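Local coordinates for prephenate dehydrogenase (Aquifex aeolicus, PDB 2G5C), which catalyses the NAD-dependent oxidative decarboxylation of prephenate to 3-(4-hydroxyphenyl)pyruvate, a step on the route to tyrosine, at the interface of chains A and B. Coordinates in Å, arbitrary orientation; residue numbers count along the deposited sequence, not the author numbering. Chains: chain A/B, prephenate dehydrogenase.

Contact 1: the interface of chains A and B. Residues chain A 205-206, 208, 211; chain B 171, 175, 179.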
loop_
_atom_site.group_PDB
_atom_site.type_symbol
_atom_site.label_atom_id
_atom_site.label_comp_id
_atom_site.label_asym_id
_atom_site.label_seq_id
_atom_site.Cartn_x
_atom_site.Cartn_y
_atom_site.Cartn_z
ATOM N N GLU A 205 -25.145 6.163 6.957
ATOM C CA GLU A 205 -24.989 5.193 8.029
ATOM C C GLU A 205 -23.574 4.632 8.160
ATOM O O GLU A 205 -23.368 3.629 8.849
ATOM C CB GLU A 205 -25.991 4.046 7.863
ATOM C CG GLU A 205 -25.717 3.105 6.708
ATOM C CD GLU A 205 -26.890 2.180 6.444
ATOM O OE1 GLU A 205 -27.984 2.695 6.130
ATOM O OE2 GLU A 205 -26.728 0.945 6.554
ATOM N N VAL A 206 -22.602 5.260 7.496
ATOM C CA VAL A 206 -21.221 4.803 7.614
ATOM C C VAL A 206 -20.158 5.626 6.899
ATOM O O VAL A 206 -20.261 5.917 5.702
ATOM C CB VAL A 206 -21.058 3.325 7.175
ATOM C CG1 VAL A 206 -21.295 3.179 5.674
ATOM C CG2 VAL A 206 -19.675 2.831 7.571
ATOM N N LEU A 208 -16.679 5.346 5.718
ATOM C CA LEU A 208 -15.711 4.306 5.375
ATOM C C LEU A 208 -14.272 4.539 5.848
ATOM O O LEU A 208 -13.511 3.584 6.021
ATOM C CB LEU A 208 -15.739 4.054 3.860
ATOM C CG LEU A 208 -17.083 3.545 3.316
ATOM C CD1 LEU A 208 -16.992 3.348 1.806
ATOM C CD2 LEU A 208 -17.467 2.232 3.997
ATOM N N TYR A 211 -12.522 2.631 8.917
ATOM C CA TYR A 211 -12.093 1.230 8.879
ATOM C C TYR A 211 -10.909 0.985 7.946
ATOM O O TYR A 211 -11.071 0.440 6.853
ATOM C CB TYR A 211 -13.272 0.347 8.462
ATOM C CG TYR A 211 -14.513 0.647 9.254
ATOM C CD1 TYR A 211 -15.414 1.623 8.827
ATOM C CD2 TYR A 211 -14.744 0.029 10.478
ATOM C CE1 TYR A 211 -16.509 1.980 9.607
ATOM C CE2 TYR A 211 -15.833 0.378 11.267
ATOM C CZ TYR A 211 -16.712 1.356 10.826
ATOM O OH TYR A 211 -17.789 1.715 11.605
HETATM N N MSE B 171 -22.767 -3.975 13.625
HETATM C CA MSE B 171 -23.269 -3.667 12.295
HETATM C C MSE B 171 -24.240 -4.782 11.941
HETATM O O MSE B 171 -24.095 -5.895 12.437
HETATM C CB MSE B 171 -22.139 -3.686 11.262
HETATM C CG MSE B 171 -21.185 -2.530 11.308
HETATM SE SE MSE B 171 -20.049 -2.598 9.735
HETATM C CE MSE B 171 -18.764 -1.260 10.269
ATOM N N LEU B 175 -24.885 -4.656 6.384
ATOM C CA LEU B 175 -24.025 -3.481 6.362
ATOM C C LEU B 175 -22.572 -3.913 6.402
ATOM O O LEU B 175 -21.726 -3.339 5.724
ATOM C CB LEU B 175 -24.321 -2.551 7.550
ATOM C CG LEU B 175 -23.482 -1.264 7.645
ATOM C CD1 LEU B 175 -23.624 -0.444 6.363
ATOM C CD2 LEU B 175 -23.942 -0.432 8.850
ATOM N N VAL B 179 -19.720 -2.523 3.780
ATOM C CA VAL B 179 -18.556 -1.793 4.269
ATOM C C VAL B 179 -17.216 -2.444 3.956
ATOM O O VAL B 179 -16.311 -1.812 3.406
ATOM C CB VAL B 179 -18.641 -1.568 5.807
ATOM C CG1 VAL B 179 -17.339 -0.976 6.325
ATOM C CG2 VAL B 179 -19.784 -0.631 6.129
#

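Contact 2: the interface of chains A and B. Residues chain A 270-271, 274-275, 277-278; chain B 192, 195-196, 223-224.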
loop_
_atom_site.group_PDB
_atom_site.type_symbol
_atom_site.label_atom_id
_atom_site.label_comp_id
_atom_site.label_asym_id
_atom_site.label_seq_id
_atom_site.Cartn_x
_atom_site.Cartn_y
_atom_site.Cartn_z
ATOM N N TYR A 270 -5.505 -17.163 -10.781
ATOM C CA TYR A 270 -5.154 -15.772 -11.015
ATOM C C TYR A 270 -4.446 -15.228 -9.780
ATOM O O TYR A 270 -3.398 -14.571 -9.869
ATOM C CB TYR A 270 -6.431 -14.966 -11.279
ATOM C CG TYR A 270 -6.233 -13.479 -11.480
ATOM C CD1 TYR A 270 -6.264 -12.915 -12.757
ATOM C CD2 TYR A 270 -6.059 -12.628 -10.388
ATOM C CE1 TYR A 270 -6.132 -11.536 -12.939
ATOM C CE2 TYR A 270 -5.925 -11.254 -10.560
ATOM C CZ TYR A 270 -5.967 -10.713 -11.834
ATOM O OH TYR A 270 -5.880 -9.352 -11.993
ATOM N N LEU A 271 -5.034 -15.520 -8.626
ATOM C CA LEU A 271 -4.523 -15.047 -7.345
ATOM C C LEU A 271 -3.220 -15.722 -6.966
ATOM O O LEU A 271 -2.338 -15.099 -6.388
ATOM C CB LEU A 271 -5.585 -15.260 -6.262
ATOM C CG LEU A 271 -6.885 -14.491 -6.569
ATOM C CD1 LEU A 271 -7.942 -14.797 -5.524
ATOM C CD2 LEU A 271 -6.586 -13.001 -6.608
ATOM N N VAL A 274 -0.295 -14.107 -9.026
ATOM C CA VAL A 274 0.044 -12.810 -8.480
ATOM C C VAL A 274 0.786 -12.963 -7.150
ATOM O O VAL A 274 1.733 -12.231 -6.878
ATOM C CB VAL A 274 -1.223 -11.961 -8.281
ATOM C CG1 VAL A 274 -0.954 -10.833 -7.304
ATOM C CG2 VAL A 274 -1.668 -11.398 -9.621
ATOM N N LYS A 275 0.367 -13.912 -6.323
ATOM C CA LYS A 275 1.034 -14.097 -5.038
ATOM C C LYS A 275 2.498 -14.491 -5.232
ATOM O O LYS A 275 3.386 -13.941 -4.576
ATOM C CB LYS A 275 0.323 -15.158 -4.196
ATOM C CG LYS A 275 0.970 -15.348 -2.831
ATOM C CD LYS A 275 0.380 -16.507 -2.056
ATOM C CE LYS A 275 1.122 -16.687 -0.735
ATOM N NZ LYS A 275 0.603 -17.827 0.075
ATOM N N LYS A 277 4.417 -13.951 -7.848
ATOM C CA LYS A 277 5.152 -12.825 -8.411
ATOM C C LYS A 277 5.466 -11.789 -7.336
ATOM O O LYS A 277 6.570 -11.253 -7.294
ATOM C CB LYS A 277 4.351 -12.167 -9.539
ATOM C CG LYS A 277 4.191 -13.020 -10.791
ATOM C CD LYS A 277 5.534 -13.308 -11.456
ATOM C CE LYS A 277 5.344 -13.877 -12.859
ATOM N NZ LYS A 277 6.636 -14.179 -13.550
ATOM N N ARG A 278 4.500 -11.507 -6.469
ATOM C CA ARG A 278 4.719 -10.531 -5.408
ATOM C C ARG A 278 5.744 -11.038 -4.389
ATOM O O ARG A 278 6.514 -10.258 -3.835
ATOM C CB ARG A 278 3.404 -10.197 -4.698
ATOM C CG ARG A 278 3.569 -9.219 -3.544
ATOM C CD ARG A 278 4.272 -7.937 -3.980
ATOM N NE ARG A 278 4.393 -6.986 -2.876
ATOM C CZ ARG A 278 5.198 -7.154 -1.830
ATOM N NH1 ARG A 278 5.968 -8.231 -1.748
ATOM N NH2 ARG A 278 5.213 -6.259 -0.850
ATOM N N PHE B 192 -4.124 -7.103 -6.035
ATOM C CA PHE B 192 -3.906 -8.247 -6.919
ATOM C C PHE B 192 -3.743 -7.793 -8.368
ATOM O O PHE B 192 -2.817 -8.218 -9.066
ATOM C CB PHE B 192 -5.080 -9.235 -6.838
ATOM C CG PHE B 192 -5.196 -9.949 -5.522
ATOM C CD1 PHE B 192 -4.118 -10.654 -4.999
ATOM C CD2 PHE B 192 -6.400 -9.945 -4.818
ATOM C CE1 PHE B 192 -4.236 -11.351 -3.789
ATOM C CE2 PHE B 192 -6.528 -10.636 -3.612
ATOM C CZ PHE B 192 -5.442 -11.339 -3.099
ATOM N N VAL B 195 -0.440 -6.049 -9.274
ATOM C CA VAL B 195 0.648 -6.978 -9.532
ATOM C C VAL B 195 0.460 -7.612 -10.908
ATOM O O VAL B 195 1.417 -7.770 -11.667
ATOM C CB VAL B 195 0.714 -8.085 -8.464
ATOM C CG1 VAL B 195 1.793 -9.112 -8.837
ATOM C CG2 VAL B 195 1.039 -7.467 -7.114
ATOM N N ASP B 196 -0.778 -7.970 -11.231
ATOM C CA ASP B 196 -1.064 -8.583 -12.519
ATOM C C ASP B 196 -0.717 -7.635 -13.667
ATOM O O ASP B 196 -0.327 -8.070 -14.747
ATOM C CB ASP B 196 -2.536 -8.974 -12.614
ATOM C CG ASP B 196 -2.813 -9.847 -13.816
ATOM O OD1 ASP B 196 -2.287 -10.986 -13.845
ATOM O OD2 ASP B 196 -3.532 -9.397 -14.729
ATOM N N ALA B 223 -1.265 -8.610 -1.551
ATOM C CA ALA B 223 -1.421 -9.478 -2.715
ATOM C C ALA B 223 -0.784 -10.841 -2.437
ATOM O O ALA B 223 -0.895 -11.773 -3.242
ATOM C CB ALA B 223 -0.782 -8.843 -3.941
ATOM N N LYS B 224 -0.118 -10.955 -1.290
ATOM C CA LYS B 224 0.526 -12.207 -0.895
ATOM C C LYS B 224 -0.399 -13.083 -0.051
ATOM O O LYS B 224 -0.013 -14.162 0.391
ATOM C CB LYS B 224 1.808 -11.903 -0.121
ATOM C CG LYS B 224 2.902 -11.317 -0.997
ATOM C CD LYS B 224 3.805 -10.363 -0.233
ATOM C CE LYS B 224 4.556 -11.057 0.878
ATOM N NZ LYS B 224 5.420 -10.097 1.608
HETATM O O HOH W 1 -2.392 -13.676 -12.498
#

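Contact 3: the interface of chains A and B. Residues chain A 182-183, 186-187; chain B 194, 197-198, 201, 208, 216.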
loop_
_atom_site.group_PDB
_atom_site.type_symbol
_atom_site.label_atom_id
_atom_site.label_comp_id
_atom_site.label_asym_id
_atom_site.label_seq_id
_atom_site.Cartn_x
_atom_site.Cartn_y
_atom_site.Cartn_z
ATOM N N VAL A 182 4.466 3.031 -14.800
ATOM C CA VAL A 182 3.732 1.854 -14.344
ATOM C C VAL A 182 3.994 1.464 -12.884
ATOM O O VAL A 182 3.049 1.198 -12.137
ATOM C CB VAL A 182 4.033 0.616 -15.241
ATOM C CG1 VAL A 182 3.140 -0.554 -14.832
ATOM C CG2 VAL A 182 3.811 0.965 -16.716
ATOM N N VAL A 183 5.260 1.434 -12.471
ATOM C CA VAL A 183 5.592 1.025 -11.102
ATOM C C VAL A 183 5.467 2.078 -10.006
ATOM O O VAL A 183 5.507 1.744 -8.823
ATOM C CB VAL A 183 7.033 0.441 -11.014
ATOM C CG1 VAL A 183 7.198 -0.706 -12.017
ATOM C CG2 VAL A 183 8.067 1.544 -11.266
ATOM N N LEU A 186 1.261 4.938 -11.620
ATOM C CA LEU A 186 0.009 4.181 -11.603
ATOM C C LEU A 186 -0.421 3.865 -10.170
ATOM O O LEU A 186 -1.573 4.092 -9.799
ATOM C CB LEU A 186 0.163 2.886 -12.412
ATOM C CG LEU A 186 -0.927 1.827 -12.234
ATOM C CD1 LEU A 186 -2.281 2.381 -12.679
ATOM C CD2 LEU A 186 -0.547 0.577 -13.032
ATOM N N PRO A 187 0.496 3.322 -9.345
ATOM C CA PRO A 187 0.156 2.999 -7.956
ATOM C C PRO A 187 -0.369 4.217 -7.204
ATOM O O PRO A 187 -1.284 4.109 -6.388
ATOM C CB PRO A 187 1.483 2.499 -7.388
ATOM C CG PRO A 187 2.110 1.835 -8.564
ATOM C CD PRO A 187 1.833 2.806 -9.688
ATOM N N LEU B 194 -2.895 -4.830 -9.477
ATOM C CA LEU B 194 -1.704 -4.013 -9.674
ATOM C C LEU B 194 -0.524 -4.929 -9.981
ATOM O O LEU B 194 0.302 -4.629 -10.841
ATOM C CB LEU B 194 -1.398 -3.179 -8.427
ATOM C CG LEU B 194 -2.025 -1.782 -8.370
ATOM C CD1 LEU B 194 -1.794 -1.160 -6.993
ATOM C CD2 LEU B 194 -1.408 -0.913 -9.459
ATOM N N THR B 197 -0.865 -6.335 -13.427
ATOM C CA THR B 197 -0.548 -5.328 -14.433
ATOM C C THR B 197 0.916 -5.382 -14.851
ATOM O O THR B 197 1.226 -5.283 -16.034
ATOM C CB THR B 197 -0.851 -3.908 -13.917
ATOM O OG1 THR B 197 -2.258 -3.774 -13.690
ATOM C CG2 THR B 197 -0.409 -2.867 -14.924
ATOM N N LEU B 198 1.814 -5.536 -13.882
ATOM C CA LEU B 198 3.238 -5.596 -14.178
ATOM C C LEU B 198 3.584 -6.829 -15.002
ATOM O O LEU B 198 4.590 -6.849 -15.697
ATOM C CB LEU B 198 4.065 -5.582 -12.891
ATOM C CG LEU B 198 4.522 -4.212 -12.371
ATOM C CD1 LEU B 198 3.323 -3.327 -12.070
ATOM C CD2 LEU B 198 5.377 -4.415 -11.124
HETATM N N MSE B 201 2.337 -5.673 -18.613
HETATM C CA MSE B 201 3.001 -4.501 -19.155
HETATM C C MSE B 201 4.515 -4.638 -19.221
HETATM O O MSE B 201 5.217 -3.714 -19.622
HETATM C CB MSE B 201 2.574 -3.259 -18.381
HETATM C CG MSE B 201 1.096 -2.965 -18.604
HETATM SE SE MSE B 201 0.509 -1.236 -17.994
HETATM C CE MSE B 201 1.372 -0.173 -19.374
ATOM N N LEU B 208 9.308 -5.292 -15.520
ATOM C CA LEU B 208 8.886 -4.304 -14.538
ATOM C C LEU B 208 9.108 -4.738 -13.095
ATOM O O LEU B 208 9.327 -3.901 -12.221
ATOM C CB LEU B 208 7.419 -3.928 -14.769
ATOM C CG LEU B 208 7.122 -3.268 -16.124
ATOM C CD1 LEU B 208 5.651 -2.926 -16.215
ATOM C CD2 LEU B 208 7.972 -2.011 -16.296
ATOM N N PHE B 216 4.991 0.948 -4.312
ATOM C CA PHE B 216 4.408 -0.224 -4.951
ATOM C C PHE B 216 4.293 -1.412 -4.000
ATOM O O PHE B 216 3.232 -2.019 -3.884
ATOM C CB PHE B 216 5.240 -0.649 -6.161
ATOM C CG PHE B 216 4.691 -1.851 -6.863
ATOM C CD1 PHE B 216 3.750 -1.710 -7.875
ATOM C CD2 PHE B 216 5.066 -3.129 -6.469
ATOM C CE1 PHE B 216 3.187 -2.831 -8.482
ATOM C CE2 PHE B 216 4.515 -4.248 -7.063
ATOM C CZ PHE B 216 3.569 -4.099 -8.074
#

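Contact 1: the interface of chains A and B
The carboxylate oxygen OE2 of A:Glu205 rests against the two methyls of B:Leu175, 3.4 Å from CD1 and 3.9 Å from CD2. This is van der Waals contact, and no nitrogen or oxygen of one chain comes within bonding reach of the other anywhere in the patch. The two side chains meet tip to tip. A:Glu205 gets there by placing CG between its own backbone N and carbonyl carbon (chi1 71°), the crowded position, and then running out extended. A second tip-to-tip meeting joins A:Tyr211 to B:Met171, modelled as selenomethionine. Its extended chain carries the terminal methyl CE over the face of the phenol ring at the hydroxyl end, 3.4 Å from CZ. One turn further along the helix from B:Leu175, B:Val179 offers both branches. CG2 faces A:Val206 CG2 at 3.8 Å, the two side chains crossing at a slant. The other methyl, CG1, anti to the backbone N (chi1 172°), lies 4.0 Å from A:Leu208 CD2 and 4.1 Å from A:Tyr211 CD1, with the tyrosine side chain roughly perpendicular to the valine. Thus one small branched residue fills the angle between leucine, valine and tyrosine. In the fold, chain A supplies the stretch beyond helix 173-201, including the 3-10 turn 208-210, and lays it against B:Met171 and the first turns of helix 173-200 of chain B.

Contact 2: the interface of chains A and B
A:Leu271 sets its CD2 methyl over the centre of one face of the B:Phe192 ring, a CH-pi contact 3.5 Å from the centroid. A:Val274 CG1 lies at the edge of that ring, in its plane, and also presses on B:Val195 CB at 3.4 Å, a tight fit; having CG1 anti to the backbone N (chi1 161°) aims it there. On one flank the A:Tyr270 hydroxyl OH touches B:Asp196 CB at 3.4 Å, side chains at about a right angle. Water 1 spans the chains here, 3.0 Å from both the A:Tyr270 backbone O and the B:Asp196 carboxylate OD1. On the other flank the extended A:Lys275 lies along the end of the 3-10 turn 221-224, its CG 3.7 Å from B:Lys224 CA. An alanine here would probably open a gap over the B:Lys224 backbone, left without the packing of the lysine's methylenes. Further out, A:Arg278 CG and B:Lys224 CG touch at 3.4 Å, aliphatic stems together although both residues are basic. Helix 264-279 of chain A positions its whole row, and seating it on helix 173-200 of chain B ties the C-terminal helix of one subunit to its partner's dimerization region.

Contact 3: the interface of chains A and B
The ring of B:Phe216 and the pyrrolidine of A:Pro187 meet at their corners: proline CG comes within 4.0 Å of phenyl CD1, near the rim of the aromatic ring and well away from its centre. Around the same shoulder, the backbone O of A:Val183 lies 3.6 Å from B:Phe216 CB. The phenylalanine thus meets chain A with its CB and CD1 shoulder, while the far end of the ring points away from chain A's helix, back toward helix 173-200 of chain B. That chain A helix, 173-201, runs antiparallel to helix 173-200 of chain B, and leucines fill the seam. A:Leu186 and B:Leu194 lie alongside each other with their side chains pointing opposite ways, CG of the first 3.9 Å from CD2 of the second. The CD2 branch of A:Leu186 points end-on at the methyl of B:Thr197, so the threonine contributes its carbon branch to the contact. One turn earlier, A:Val182 divides its methyls between different partners. CG1, anti to the backbone N (chi1 -174°), touches B:Leu208 CD1 at 3.7 Å and B:Leu198 CD1 at 3.9 Å. The B:Leu208 side chain comes across it almost perpendicularly. The side-chain contacts are carbon to carbon, and no nitrogen or oxygen of one chain lies within bonding reach of the other. CG2 of A:Val182 turns instead to B:Met201, a selenomethionine bent at its last torsion (72°), and lies 3.8 Å from its terminal methyl CE.

Contacts 2 and 3 are neighbours, their C-alpha centres about 12 Å apart, whereas contact 1 lies about 27 Å from contact 2 and 30 Å from contact 3. Helix 173-200 of chain B runs through all three, its start in contact 1 and its later turns in contacts 2 and 3. Because the interface is two-fold symmetric, Leu208 serves twice, from chain A in contact 1 and from chain B in contact 3; the twin of contact 1 therefore continues directly into contact 3 along the chain A helix. Together they describe an intertwined dimer in which the long helix is gripped along much of its length.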